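Local coordinates for glycosylation Associate Protein 3 (Streptococcus agalactiae serotype V, PDB 6OYC) that probably takes part, within the Gap123 complex, in the glycosylation of surface adhesins and their export through the accessory Sec system, at residues 73-78 with 197-202; 166-171 with 235-240; 172-177 with 192-197; 178-183 with 312-317; 225-230 with 290-295. One frame throughout, in Å; residues are numbered along the deposited sequence.

How the contacts relate
Four of the five contacts build the parallel-sheet part of the chain; contact 1 ties that part to the antiparallel sheet carrying strand 69-78. Contacts 2, 3 and 5 meet at neighbouring strands of the parallel sheet, with centres about 10 Å apart for contacts 2 and 5 and about 11 Å for contacts 2 and 3. Contact 4 sits about 11 Å from contact 5, centre to centre, and adds the late segment 312-317. Asp173 OD2 of contact 3 lies 2.5 Å from Tyr229 OH of contact 5, a probable hydrogen bond. Contact 1 is remote from contacts 4 and 5, its centre about 26 Å and about 27 Å from theirs.

Contact 1. Residues 73-78 with 197-202; sequences SLNAEL and SLNSDS
Asn75, on strand 69-78, and Asn199, in the loop between strand 191-193 and helix 206-218, mark the closest backbone approach, with Asn75 CA 7.3 Å from Asn199 CA, so side chains must bridge the gap. Asn75 does so with CG swung to the far side of the CA-CB bond from the backbone N (chi1 -163°), which carries the amide off the strand toward the loop. There Asn75 ND2 donates to Leu198 O at 3.0 Å, but the N-H...O angle of 132° makes the bond weak. The side chains of Asn75 and Asn199 cross at about a right angle. The extended chain of Glu77 brings its carboxylate beside the Asn199 amide, the two planes only 21° apart, while Glu77 OE1 is hydrogen-bonded to His134 on the adjacent strand 130-140. The loop is shaped from within: Ser197 OG accepts from Ser200 N at 3.2 Å, an ST motif, and Ser200 OG accepts from Ser202 N at 3.2 Å in an ST turn. Leu198 O also receives Tyr135 OH and Lys171 NZ, so three donors gather at one carbonyl. The one bond that can be assigned across the segments is weak; this surface contact between the antiparallel and parallel-sheet parts is polar and light, and its hold on Leu198 O is shared with Tyr135 and Lys171.

Contact 2. Residues 166-171 with 235-240; sequences LLLVEK and FAALYY
The Tyr240 ring meets Leu168 at its edge: Leu168 CD2 lies near the ring plane, 4.2 Å from Tyr240 CE2, and the methyl takes the rim of the ring rather than a face. The neighbouring Tyr239 ring has Tyr240 CE1 at its edge, in plane. Leu168 CD2 is the one atom that carries the contact. It comes to 3.8 Å from Ala236 CB and 4.3 Å from Ala237 CB, settling among three residues of helix 231-243, two of them small enough to admit the methyl close to the helix backbone, where Ala237 N is 3.9 Å from Leu168 CD2. The Leu168 CB bond already points at the helix; chi1 of -95°, off a staggered value, helps set where CD2 falls. The axes of strand 166-168 and helix 235-240 pass 10.1 Å apart with their directions 136° from each other. Helix 206-218 supplies Leu208 and Leu212 against Tyr240, whose OH bonds to Leu203 O and Leu205 N. The chemistry is therefore split: between these two segments the packing is apolar, Glu170 OE1 bonded to Gly233 N is a polar link close by, and the hydroxyl of the buried tyrosine is satisfied by the loop backbone that precedes helix 206-218.

Contact 3. Residues 172-177 with 192-197; sequences KDSVYI and LVSNPS
A beta-alpha-beta unit is joined here: strand 163-168 leads into the short helix 171-174, and the chain returns to strand 191-193, the edge strand next to 163-168 in the parallel sheet. Ser174, at the helix, and Ser194, just beyond the strand, are the closest pair, with CA atoms 6.5 Å apart. Their side chains meet through carbon as much as oxygen, since Ser174 CB lies 3.4 Å from Ser194 OG and 3.6 Å from Ser194 CB. Each hydroxyl is engaged with backbone: Ser174 OG, set between its backbone N and carbonyl carbon (chi1 68°), is bonded to Lys171 O, and Ser194 OG to Val169 O. The two serines thus pack on each other, one bonded to the first residue of the helix, the other to Val169 in the connection before it. A second, looser patch lies where Ile177 CG2 and Leu192 CD1 touch at 4.5 Å, a purely apolar contact. After Ser194 the chain turns away, and the turn is fixed by an Asx turn in which Ser197 N donates to Asn195 OD1 at 2.9 Å with an N-H...O angle of 163°, the donor tilted 22° from the carbonyl plane.

Contact 4. Residues 178-183 with 312-317; sequences NKIESI and EHLPYL
Glu181 and Leu314 form the close part of a contact between two irregular pieces of the parallel-sheet fold: loop 178-183, on the connection from helix 171-174 to strand 191-193, and the 3-10 segment 312-316, which comes after the last strand of the sheet. Leu314 CD1 lies 3.9 Å from Glu181 CB and 4.1 Å from Glu181 OE2, so one methyl touches both the root and the end of the glutamate as the two side chains cross obliquely. Both residues are buried, and Leu314 also packs on Ile227 and Tyr292. The other half is looser and faces solvent. Ile180 is exposed and reaches with CD1 alone, 4.2 Å from Glu312 CA and 4.2 Å from Leu314 CD1, and the exposed Glu312 is met along its backbone rather than through its carboxylate. No hydrogen bond spans the two segments. Asp173 OD2 is 3.8 Å from Glu181 OE1, and Lys179 probably offsets the two like charges. Glu181 thus has a positive partner in its own loop, Lys179 NZ forming a salt bridge to Glu181 OE1 at a rather long 3.6 Å.

Contact 5. Residues 225-230 with 290-295; sequences NVIAYG and KHYGLV
The chi1 of Tyr292 (71°) sets its ring between its backbone N and carbonyl carbon, projecting the phenol from the end of strand 289-291 toward the end of strand 223-227. There Tyr292 OH donates to Ala228 O at 2.6 Å, the one hydrogen bond of the contact. At the acceptor, the C=O...OH angle is 129° and the donor stands 43° out of the carbonyl plane, above it and not on a lone pair. Relative to the ring, Ala228 O is at the edge and near the plane, 3.4 Å from Tyr292 CZ. The hydroxyl is also flanked by carbon: Ile227 CG2 lies 4.1 Å from Tyr292 OH, and Tyr229 CB lies 3.8 Å from Tyr292 OH. Ile227 and Tyr292 cross at about a right angle. Tyr229 leads its own ring away, and its OH bonds to Asp173 OD2 and to Glu170 N, so consecutive residues of one strand end serve different partners. Strand 248-251 lies between the two strands in the sheet, so the tyrosine reaches across to a carbonyl beyond the adjacent strand. Gly230 is the N-cap of helix 231-243, which follows strand 223-227 directly. The parallel sheet that holds both strands has the order 2-1-3-4-5, which is consistent with a flavodoxin-like arrangement, also found in the core of alpha/beta hydrolases.

Contact 1. Residues 73-78 with 197-202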
# COMPACT_ATOMS: atom_id res chain seq x y z
N SER C 73 13.17 -3.67 -5.26
CA SER C 73 13.35 -3.97 -3.85
C SER C 73 12.45 -5.12 -3.45
O SER C 73 11.31 -5.22 -3.93
CB SER C 73 13.03 -2.74 -2.98
OG SER C 73 13.74 -1.62 -3.43
N LEU C 74 12.95 -5.96 -2.55
CA LEU C 74 12.18 -7.07 -1.99
C LEU C 74 11.83 -6.74 -0.55
O LEU C 74 12.71 -6.44 0.26
CB LEU C 74 12.98 -8.37 -2.07
CG LEU C 74 12.43 -9.57 -1.29
CD1 LEU C 74 11.20 -10.18 -1.95
CD2 LEU C 74 13.52 -10.61 -1.16
N ASN C 75 10.55 -6.79 -0.24
CA ASN C 75 10.07 -6.67 1.13
C ASN C 75 9.51 -8.04 1.53
O ASN C 75 8.41 -8.40 1.11
CB ASN C 75 9.02 -5.57 1.26
CG ASN C 75 8.80 -5.15 2.70
OD1 ASN C 75 8.79 -5.99 3.60
ND2 ASN C 75 8.66 -3.84 2.92
N ALA C 76 10.28 -8.77 2.34
CA ALA C 76 9.93 -10.10 2.82
C ALA C 76 10.58 -10.32 4.19
O ALA C 76 11.48 -9.58 4.59
CB ALA C 76 10.37 -11.20 1.85
N GLU C 77 10.12 -11.35 4.90
CA GLU C 77 10.64 -11.71 6.22
C GLU C 77 11.07 -13.17 6.18
O GLU C 77 10.24 -14.04 5.89
CB GLU C 77 9.58 -11.52 7.32
CG GLU C 77 9.32 -10.08 7.73
CD GLU C 77 8.01 -9.91 8.46
OE1 GLU C 77 7.20 -9.06 8.04
OE2 GLU C 77 7.77 -10.62 9.47
N LEU C 78 12.33 -13.44 6.50
CA LEU C 78 12.83 -14.82 6.44
C LEU C 78 14.07 -14.98 7.31
O LEU C 78 14.67 -14.01 7.76
CB LEU C 78 13.13 -15.23 5.00
CG LEU C 78 14.16 -14.47 4.16
CD1 LEU C 78 14.44 -15.26 2.89
CD2 LEU C 78 13.69 -13.07 3.79
N SER C 197 5.87 1.34 10.15
CA SER C 197 6.39 0.00 9.90
C SER C 197 6.84 -0.15 8.44
O SER C 197 6.56 0.69 7.58
CB SER C 197 5.36 -1.06 10.27
OG SER C 197 4.38 -1.23 9.26
N LEU C 198 7.56 -1.23 8.19
CA LEU C 198 8.04 -1.49 6.84
C LEU C 198 7.04 -2.25 5.98
O LEU C 198 7.04 -2.10 4.76
CB LEU C 198 9.35 -2.28 6.90
CG LEU C 198 10.23 -1.79 8.04
CD1 LEU C 198 11.42 -2.72 8.23
CD2 LEU C 198 10.69 -0.35 7.76
N ASN C 199 6.18 -3.04 6.60
CA ASN C 199 5.27 -3.92 5.89
C ASN C 199 3.92 -3.28 5.56
O ASN C 199 3.36 -3.54 4.49
CB ASN C 199 5.01 -5.16 6.75
CG ASN C 199 6.28 -5.71 7.42
OD1 ASN C 199 6.21 -6.26 8.53
ND2 ASN C 199 7.43 -5.59 6.74
N SER C 200 3.39 -2.46 6.47
CA SER C 200 1.95 -2.23 6.59
C SER C 200 1.49 -0.90 5.98
O SER C 200 2.16 0.13 6.10
CB SER C 200 1.54 -2.28 8.07
OG SER C 200 0.16 -2.00 8.22
N ASP C 201 0.32 -0.94 5.34
CA ASP C 201 -0.33 0.25 4.79
C ASP C 201 -1.44 0.78 5.69
O ASP C 201 -2.09 1.76 5.32
CB ASP C 201 -0.94 -0.06 3.41
CG ASP C 201 0.11 -0.32 2.36
OD1 ASP C 201 0.03 -1.40 1.72
OD2 ASP C 201 1.01 0.55 2.18
N SER C 202 -1.70 0.14 6.82
CA SER C 202 -2.83 0.54 7.65
C SER C 202 -2.54 1.84 8.36
O SER C 202 -1.41 2.10 8.78
CB SER C 202 -3.17 -0.54 8.68
OG SER C 202 -4.11 -0.04 9.61

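Contact 2. Residues 166-171 with 235-240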
# COMPACT_ATOMS: atom_id res chain seq x y z
N LEU C 166 -4.72 17.04 11.56
CA LEU C 166 -3.93 15.82 11.40
C LEU C 166 -4.13 15.30 9.98
O LEU C 166 -5.24 14.91 9.62
CB LEU C 166 -4.37 14.78 12.43
CG LEU C 166 -3.28 14.11 13.25
CD1 LEU C 166 -2.38 15.17 13.88
CD2 LEU C 166 -3.92 13.24 14.31
N LEU C 167 -3.08 15.31 9.18
CA LEU C 167 -3.14 14.80 7.82
C LEU C 167 -2.61 13.37 7.81
O LEU C 167 -1.41 13.13 8.00
CB LEU C 167 -2.34 15.66 6.84
CG LEU C 167 -2.46 15.10 5.43
CD1 LEU C 167 -3.91 15.13 5.00
CD2 LEU C 167 -1.60 15.86 4.44
N LEU C 168 -3.50 12.42 7.55
CA LEU C 168 -3.14 11.01 7.47
C LEU C 168 -2.51 10.77 6.10
O LEU C 168 -3.18 10.89 5.07
CB LEU C 168 -4.38 10.14 7.68
CG LEU C 168 -4.72 9.59 9.08
CD1 LEU C 168 -4.50 10.62 10.16
CD2 LEU C 168 -6.15 9.04 9.13
N VAL C 169 -1.22 10.44 6.09
CA VAL C 169 -0.46 10.31 4.85
C VAL C 169 -0.36 8.82 4.53
O VAL C 169 0.07 8.02 5.37
CB VAL C 169 0.94 10.94 4.99
CG1 VAL C 169 1.76 10.70 3.74
CG2 VAL C 169 0.82 12.44 5.29
N GLU C 170 -0.79 8.44 3.32
CA GLU C 170 -0.69 7.05 2.89
C GLU C 170 0.75 6.58 3.01
O GLU C 170 1.68 7.33 2.70
CB GLU C 170 -1.18 6.88 1.44
CG GLU C 170 -2.62 7.31 1.15
CD GLU C 170 -3.67 6.49 1.92
OE1 GLU C 170 -4.72 7.06 2.27
OE2 GLU C 170 -3.44 5.28 2.18
N LYS C 171 0.92 5.35 3.49
CA LYS C 171 2.25 4.84 3.80
C LYS C 171 3.17 4.94 2.60
O LYS C 171 4.32 5.38 2.71
CB LYS C 171 2.16 3.39 4.29
CG LYS C 171 3.49 2.77 4.71
CD LYS C 171 3.87 1.65 3.76
CE LYS C 171 5.24 1.05 4.10
NZ LYS C 171 5.76 0.21 2.98
N PHE C 235 -10.33 5.35 5.39
CA PHE C 235 -10.86 4.30 6.25
C PHE C 235 -10.48 4.54 7.71
O PHE C 235 -11.33 4.49 8.59
CB PHE C 235 -10.33 2.95 5.77
CG PHE C 235 -11.00 1.77 6.41
CD1 PHE C 235 -12.38 1.72 6.54
CD2 PHE C 235 -10.24 0.69 6.85
CE1 PHE C 235 -12.99 0.62 7.12
CE2 PHE C 235 -10.85 -0.41 7.42
CZ PHE C 235 -12.23 -0.44 7.57
N ALA C 236 -9.19 4.80 7.97
CA ALA C 236 -8.76 5.13 9.32
C ALA C 236 -9.51 6.34 9.87
O ALA C 236 -9.96 6.32 11.02
CB ALA C 236 -7.25 5.37 9.34
N ALA C 237 -9.65 7.40 9.07
CA ALA C 237 -10.35 8.59 9.53
C ALA C 237 -11.77 8.26 9.98
O ALA C 237 -12.25 8.80 10.98
CB ALA C 237 -10.37 9.66 8.44
N LEU C 238 -12.46 7.39 9.25
CA LEU C 238 -13.80 6.98 9.68
C LEU C 238 -13.74 6.30 11.03
O LEU C 238 -14.63 6.48 11.87
CB LEU C 238 -14.43 6.05 8.64
CG LEU C 238 -14.84 6.61 7.28
CD1 LEU C 238 -15.14 5.46 6.34
CD2 LEU C 238 -16.04 7.55 7.40
N TYR C 239 -12.70 5.49 11.25
CA TYR C 239 -12.58 4.73 12.49
C TYR C 239 -12.29 5.65 13.67
O TYR C 239 -12.90 5.53 14.74
CB TYR C 239 -11.48 3.68 12.34
CG TYR C 239 -11.05 3.06 13.64
CD1 TYR C 239 -11.68 1.93 14.14
CD2 TYR C 239 -10.01 3.61 14.38
CE1 TYR C 239 -11.29 1.35 15.34
CE2 TYR C 239 -9.61 3.05 15.58
CZ TYR C 239 -10.25 1.92 16.06
OH TYR C 239 -9.84 1.37 17.25
N TYR C 240 -11.34 6.56 13.50
CA TYR C 240 -11.05 7.52 14.56
C TYR C 240 -12.30 8.34 14.91
O TYR C 240 -12.57 8.57 16.10
CB TYR C 240 -9.87 8.41 14.14
CG TYR C 240 -8.57 7.62 14.02
CD1 TYR C 240 -8.21 6.70 14.99
CD2 TYR C 240 -7.72 7.79 12.93
CE1 TYR C 240 -7.04 5.97 14.89
CE2 TYR C 240 -6.53 7.07 12.83
CZ TYR C 240 -6.20 6.16 13.81
OH TYR C 240 -5.05 5.41 13.74

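Contact 3. Residues 172-177 with 192-197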
# COMPACT_ATOMS: atom_id res chain seq x y z
N LYS C 172 2.68 4.53 1.42
CA LYS C 172 3.52 4.60 0.23
C LYS C 172 3.84 6.04 -0.16
O LYS C 172 4.84 6.26 -0.86
CB LYS C 172 2.84 3.86 -0.91
CG LYS C 172 2.52 2.41 -0.55
CD LYS C 172 1.69 1.80 -1.64
CE LYS C 172 1.14 0.44 -1.29
NZ LYS C 172 0.26 -0.01 -2.43
N ASP C 173 3.05 7.01 0.28
CA ASP C 173 3.38 8.41 0.03
C ASP C 173 4.34 8.97 1.06
O ASP C 173 5.03 9.94 0.76
CB ASP C 173 2.13 9.29 0.05
CG ASP C 173 1.25 9.09 -1.16
OD1 ASP C 173 1.73 8.58 -2.20
OD2 ASP C 173 0.06 9.46 -1.05
N SER C 174 4.35 8.42 2.28
CA SER C 174 5.14 9.02 3.35
C SER C 174 6.62 8.96 3.03
O SER C 174 7.37 9.89 3.32
CB SER C 174 4.84 8.32 4.68
OG SER C 174 5.33 6.99 4.70
N VAL C 175 7.03 7.89 2.37
CA VAL C 175 8.41 7.67 1.94
C VAL C 175 8.88 8.81 1.04
O VAL C 175 10.08 8.94 0.79
CB VAL C 175 8.48 6.30 1.24
CG1 VAL C 175 9.90 5.92 0.85
CG2 VAL C 175 7.86 5.21 2.15
N TYR C 176 7.95 9.66 0.58
CA TYR C 176 8.25 10.69 -0.41
C TYR C 176 7.96 12.10 0.09
O TYR C 176 8.86 12.80 0.55
CB TYR C 176 7.46 10.41 -1.71
CG TYR C 176 7.95 9.14 -2.38
CD1 TYR C 176 7.50 7.89 -1.96
CD2 TYR C 176 8.91 9.18 -3.38
CE1 TYR C 176 7.97 6.71 -2.54
CE2 TYR C 176 9.39 8.02 -3.96
CZ TYR C 176 8.91 6.79 -3.54
OH TYR C 176 9.39 5.63 -4.11
N ILE C 177 6.69 12.51 0.02
CA ILE C 177 6.23 13.87 0.33
C ILE C 177 6.79 14.84 -0.71
O ILE C 177 7.44 15.83 -0.37
CB ILE C 177 6.59 14.29 1.77
CG1 ILE C 177 6.14 13.22 2.75
CG2 ILE C 177 5.89 15.60 2.14
CD1 ILE C 177 4.64 13.00 2.72
N LEU C 192 1.62 15.96 9.79
CA LEU C 192 1.60 14.74 9.00
C LEU C 192 1.93 13.53 9.85
O LEU C 192 2.90 13.53 10.60
CB LEU C 192 2.59 14.83 7.84
CG LEU C 192 2.58 16.13 7.05
CD1 LEU C 192 3.60 16.05 5.93
CD2 LEU C 192 1.21 16.36 6.50
N VAL C 193 1.13 12.47 9.70
CA VAL C 193 1.42 11.20 10.33
C VAL C 193 1.24 10.10 9.31
O VAL C 193 0.58 10.27 8.28
CB VAL C 193 0.56 10.94 11.59
CG1 VAL C 193 1.00 11.88 12.73
CG2 VAL C 193 -0.92 11.13 11.29
N SER C 194 1.85 8.95 9.59
CA SER C 194 1.74 7.79 8.72
C SER C 194 2.10 6.56 9.53
O SER C 194 2.51 6.65 10.69
CB SER C 194 2.63 7.93 7.48
OG SER C 194 2.23 7.02 6.47
N ASN C 195 1.93 5.40 8.90
CA ASN C 195 2.38 4.15 9.49
C ASN C 195 3.90 4.07 9.41
O ASN C 195 4.47 4.26 8.33
CB ASN C 195 1.75 2.96 8.76
CG ASN C 195 1.89 1.67 9.52
OD1 ASN C 195 2.93 1.40 10.13
ND2 ASN C 195 0.84 0.85 9.50
N PRO C 196 4.60 3.80 10.52
CA PRO C 196 6.06 3.77 10.48
C PRO C 196 6.66 2.41 10.16
O PRO C 196 7.87 2.35 9.89
CB PRO C 196 6.43 4.20 11.91
CG PRO C 196 5.33 3.65 12.74
CD PRO C 196 4.07 3.69 11.89
N SER C 197 5.87 1.34 10.15
CA SER C 197 6.39 0.00 9.90
C SER C 197 6.84 -0.15 8.44
O SER C 197 6.56 0.69 7.58
CB SER C 197 5.36 -1.06 10.27
OG SER C 197 4.38 -1.23 9.26

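Contact 4. Residues 178-183 with 312-317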
# COMPACT_ATOMS: atom_id res chain seq x y z
N ASN C 178 6.53 14.54 -1.98
CA ASN C 178 6.84 15.42 -3.11
C ASN C 178 5.63 15.56 -4.03
O ASN C 178 5.73 15.37 -5.25
CB ASN C 178 8.04 14.89 -3.91
CG ASN C 178 9.29 14.69 -3.07
OD1 ASN C 178 9.50 15.38 -2.07
ND2 ASN C 178 10.14 13.74 -3.48
N LYS C 179 4.45 15.88 -3.45
CA LYS C 179 3.19 15.75 -4.20
C LYS C 179 2.13 16.69 -3.64
O LYS C 179 1.23 16.25 -2.92
CB LYS C 179 2.65 14.31 -4.14
CG LYS C 179 3.59 13.22 -4.66
CD LYS C 179 3.24 11.81 -4.16
CE LYS C 179 2.99 11.76 -2.65
NZ LYS C 179 4.12 12.34 -1.86
N ILE C 180 2.20 17.99 -3.99
CA ILE C 180 1.16 18.98 -3.65
C ILE C 180 0.89 19.02 -2.15
O ILE C 180 0.72 20.11 -1.59
CB ILE C 180 -0.16 18.77 -4.46
CG1 ILE C 180 -1.04 17.63 -3.93
CG2 ILE C 180 0.14 18.55 -5.94
CD1 ILE C 180 -2.09 18.01 -2.89
N GLU C 181 0.84 17.86 -1.48
CA GLU C 181 0.62 17.74 -0.04
C GLU C 181 1.94 17.94 0.69
O GLU C 181 2.27 17.21 1.64
CB GLU C 181 0.03 16.36 0.27
CG GLU C 181 0.92 15.20 -0.15
CD GLU C 181 0.15 13.98 -0.54
OE1 GLU C 181 0.69 13.17 -1.33
OE2 GLU C 181 -0.98 13.82 -0.03
N SER C 182 2.77 18.87 0.22
CA SER C 182 4.18 18.93 0.60
C SER C 182 4.38 19.84 1.80
O SER C 182 4.06 21.02 1.73
CB SER C 182 5.03 19.41 -0.58
OG SER C 182 6.35 19.73 -0.17
N ILE C 183 4.92 19.27 2.90
CA ILE C 183 5.30 19.95 4.14
C ILE C 183 4.18 20.87 4.62
O ILE C 183 4.43 21.88 5.29
CB ILE C 183 6.63 20.71 3.96
CG1 ILE C 183 7.60 19.88 3.12
CG2 ILE C 183 7.29 21.01 5.31
CD1 ILE C 183 8.91 20.57 2.87
N GLU C 312 -4.67 15.30 -4.96
CA GLU C 312 -4.94 16.56 -5.65
C GLU C 312 -6.29 17.15 -5.31
O GLU C 312 -6.64 18.20 -5.86
CB GLU C 312 -4.81 16.36 -7.16
CG GLU C 312 -3.40 15.98 -7.55
CD GLU C 312 -3.28 15.59 -9.01
OE1 GLU C 312 -2.18 15.18 -9.43
OE2 GLU C 312 -4.29 15.68 -9.74
N HIS C 313 -7.08 16.51 -4.45
CA HIS C 313 -8.34 17.06 -3.98
C HIS C 313 -8.20 17.89 -2.71
O HIS C 313 -9.17 18.53 -2.30
CB HIS C 313 -9.37 15.96 -3.69
CG HIS C 313 -9.66 15.07 -4.85
ND1 HIS C 313 -10.53 14.01 -4.76
CD2 HIS C 313 -9.19 15.07 -6.12
CE1 HIS C 313 -10.59 13.39 -5.93
NE2 HIS C 313 -9.78 14.02 -6.77
N LEU C 314 -7.04 17.85 -2.06
CA LEU C 314 -6.91 18.52 -0.77
C LEU C 314 -7.27 20.01 -0.80
O LEU C 314 -7.79 20.49 0.22
CB LEU C 314 -5.49 18.31 -0.24
CG LEU C 314 -5.25 16.92 0.35
CD1 LEU C 314 -3.80 16.73 0.73
CD2 LEU C 314 -6.17 16.72 1.54
N PRO C 315 -7.04 20.78 -1.87
CA PRO C 315 -7.54 22.17 -1.88
C PRO C 315 -9.06 22.32 -1.86
O PRO C 315 -9.55 23.33 -1.34
CB PRO C 315 -6.92 22.75 -3.16
CG PRO C 315 -5.62 21.98 -3.30
CD PRO C 315 -5.97 20.57 -2.88
N TYR C 316 -9.84 21.37 -2.40
CA TYR C 316 -11.30 21.45 -2.28
C TYR C 316 -11.79 21.43 -0.82
O TYR C 316 -13.01 21.44 -0.60
CB TYR C 316 -12.00 20.30 -3.03
CG TYR C 316 -11.87 20.30 -4.54
CD1 TYR C 316 -12.65 21.16 -5.34
CD2 TYR C 316 -11.01 19.42 -5.18
CE1 TYR C 316 -12.53 21.14 -6.73
CE2 TYR C 316 -10.88 19.39 -6.55
CZ TYR C 316 -11.64 20.25 -7.33
OH TYR C 316 -11.48 20.18 -8.70
N LEU C 317 -10.87 21.38 0.15
CA LEU C 317 -11.20 21.25 1.56
C LEU C 317 -11.74 22.55 2.15
O LEU C 317 -12.81 22.57 2.77
CB LEU C 317 -9.94 20.81 2.31
CG LEU C 317 -10.02 19.97 3.57
CD1 LEU C 317 -11.25 19.09 3.54
CD2 LEU C 317 -8.75 19.16 3.63

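Contact 5. Residues 225-230 with 290-295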
# COMPACT_ATOMS: atom_id res chain seq x y z
N ASN C 225 -9.09 17.89 13.79
CA ASN C 225 -9.61 17.43 12.51
C ASN C 225 -8.64 16.39 11.95
O ASN C 225 -7.42 16.61 11.93
CB ASN C 225 -9.78 18.59 11.54
CG ASN C 225 -10.69 19.66 12.07
OD1 ASN C 225 -11.89 19.44 12.26
ND2 ASN C 225 -10.14 20.85 12.30
N VAL C 226 -9.18 15.26 11.51
CA VAL C 226 -8.39 14.22 10.88
C VAL C 226 -8.76 14.21 9.40
O VAL C 226 -9.91 13.92 9.04
CB VAL C 226 -8.62 12.85 11.54
CG1 VAL C 226 -7.82 11.79 10.84
CG2 VAL C 226 -8.23 12.93 13.02
N ILE C 227 -7.79 14.60 8.55
CA ILE C 227 -7.96 14.74 7.11
C ILE C 227 -7.26 13.58 6.40
O ILE C 227 -6.12 13.23 6.74
CB ILE C 227 -7.37 16.08 6.61
CG1 ILE C 227 -8.00 17.25 7.36
CG2 ILE C 227 -7.54 16.22 5.10
CD1 ILE C 227 -6.97 18.19 7.94
N ALA C 228 -7.93 13.02 5.39
CA ALA C 228 -7.34 11.99 4.55
C ALA C 228 -7.74 12.19 3.09
O ALA C 228 -8.71 12.89 2.79
CB ALA C 228 -7.74 10.59 5.01
N TYR C 229 -6.98 11.56 2.19
CA TYR C 229 -7.17 11.67 0.75
C TYR C 229 -7.10 10.35 -0.01
O TYR C 229 -7.38 10.35 -1.22
CB TYR C 229 -6.10 12.61 0.16
CG TYR C 229 -4.72 12.08 0.37
CD1 TYR C 229 -4.02 12.37 1.55
CD2 TYR C 229 -4.11 11.27 -0.58
CE1 TYR C 229 -2.75 11.88 1.76
CE2 TYR C 229 -2.84 10.77 -0.37
CZ TYR C 229 -2.17 11.08 0.80
OH TYR C 229 -0.90 10.58 1.01
N GLY C 230 -6.70 9.24 0.62
CA GLY C 230 -6.59 7.96 -0.03
C GLY C 230 -7.32 6.89 0.76
O GLY C 230 -7.87 7.16 1.83
N LYS C 290 -17.17 14.47 7.55
CA LYS C 290 -17.44 15.38 6.45
C LYS C 290 -16.75 14.88 5.18
O LYS C 290 -15.70 14.24 5.23
CB LYS C 290 -16.95 16.79 6.79
CG LYS C 290 -17.59 17.40 8.05
CD LYS C 290 -19.12 17.36 8.00
CE LYS C 290 -19.75 17.68 9.37
NZ LYS C 290 -21.03 16.92 9.58
N HIS C 291 -17.34 15.20 4.04
CA HIS C 291 -16.88 14.71 2.74
C HIS C 291 -16.51 15.89 1.85
O HIS C 291 -17.29 16.82 1.68
CB HIS C 291 -17.97 13.88 2.07
CG HIS C 291 -18.57 12.85 2.96
ND1 HIS C 291 -18.29 11.50 2.83
CD2 HIS C 291 -19.41 12.96 4.01
CE1 HIS C 291 -18.96 10.83 3.75
NE2 HIS C 291 -19.64 11.70 4.49
N TYR C 292 -15.32 15.83 1.25
CA TYR C 292 -14.89 16.87 0.33
C TYR C 292 -14.41 16.24 -0.97
O TYR C 292 -14.20 15.03 -1.06
CB TYR C 292 -13.77 17.72 0.96
CG TYR C 292 -12.45 17.00 1.09
CD1 TYR C 292 -12.22 16.09 2.14
CD2 TYR C 292 -11.42 17.21 0.17
CE1 TYR C 292 -11.00 15.44 2.26
CE2 TYR C 292 -10.23 16.57 0.28
CZ TYR C 292 -10.01 15.68 1.32
OH TYR C 292 -8.78 15.03 1.40
N GLY C 293 -14.24 17.07 -1.99
CA GLY C 293 -13.59 16.64 -3.23
C GLY C 293 -14.57 16.31 -4.33
O GLY C 293 -15.78 16.52 -4.24
N LEU C 294 -14.02 15.73 -5.40
CA LEU C 294 -14.76 15.52 -6.64
C LEU C 294 -15.72 14.33 -6.60
O LEU C 294 -16.73 14.36 -7.30
CB LEU C 294 -13.78 15.33 -7.79
CG LEU C 294 -12.88 16.55 -7.92
CD1 LEU C 294 -11.68 16.25 -8.78
CD2 LEU C 294 -13.68 17.72 -8.48
N VAL C 295 -15.40 13.29 -5.82
CA VAL C 295 -16.11 12.02 -5.93
C VAL C 295 -17.60 12.21 -5.65
O VAL C 295 -18.45 11.67 -6.36
CB VAL C 295 -15.48 10.96 -5.00
CG1 VAL C 295 -16.33 9.71 -4.95
CG2 VAL C 295 -14.10 10.60 -5.48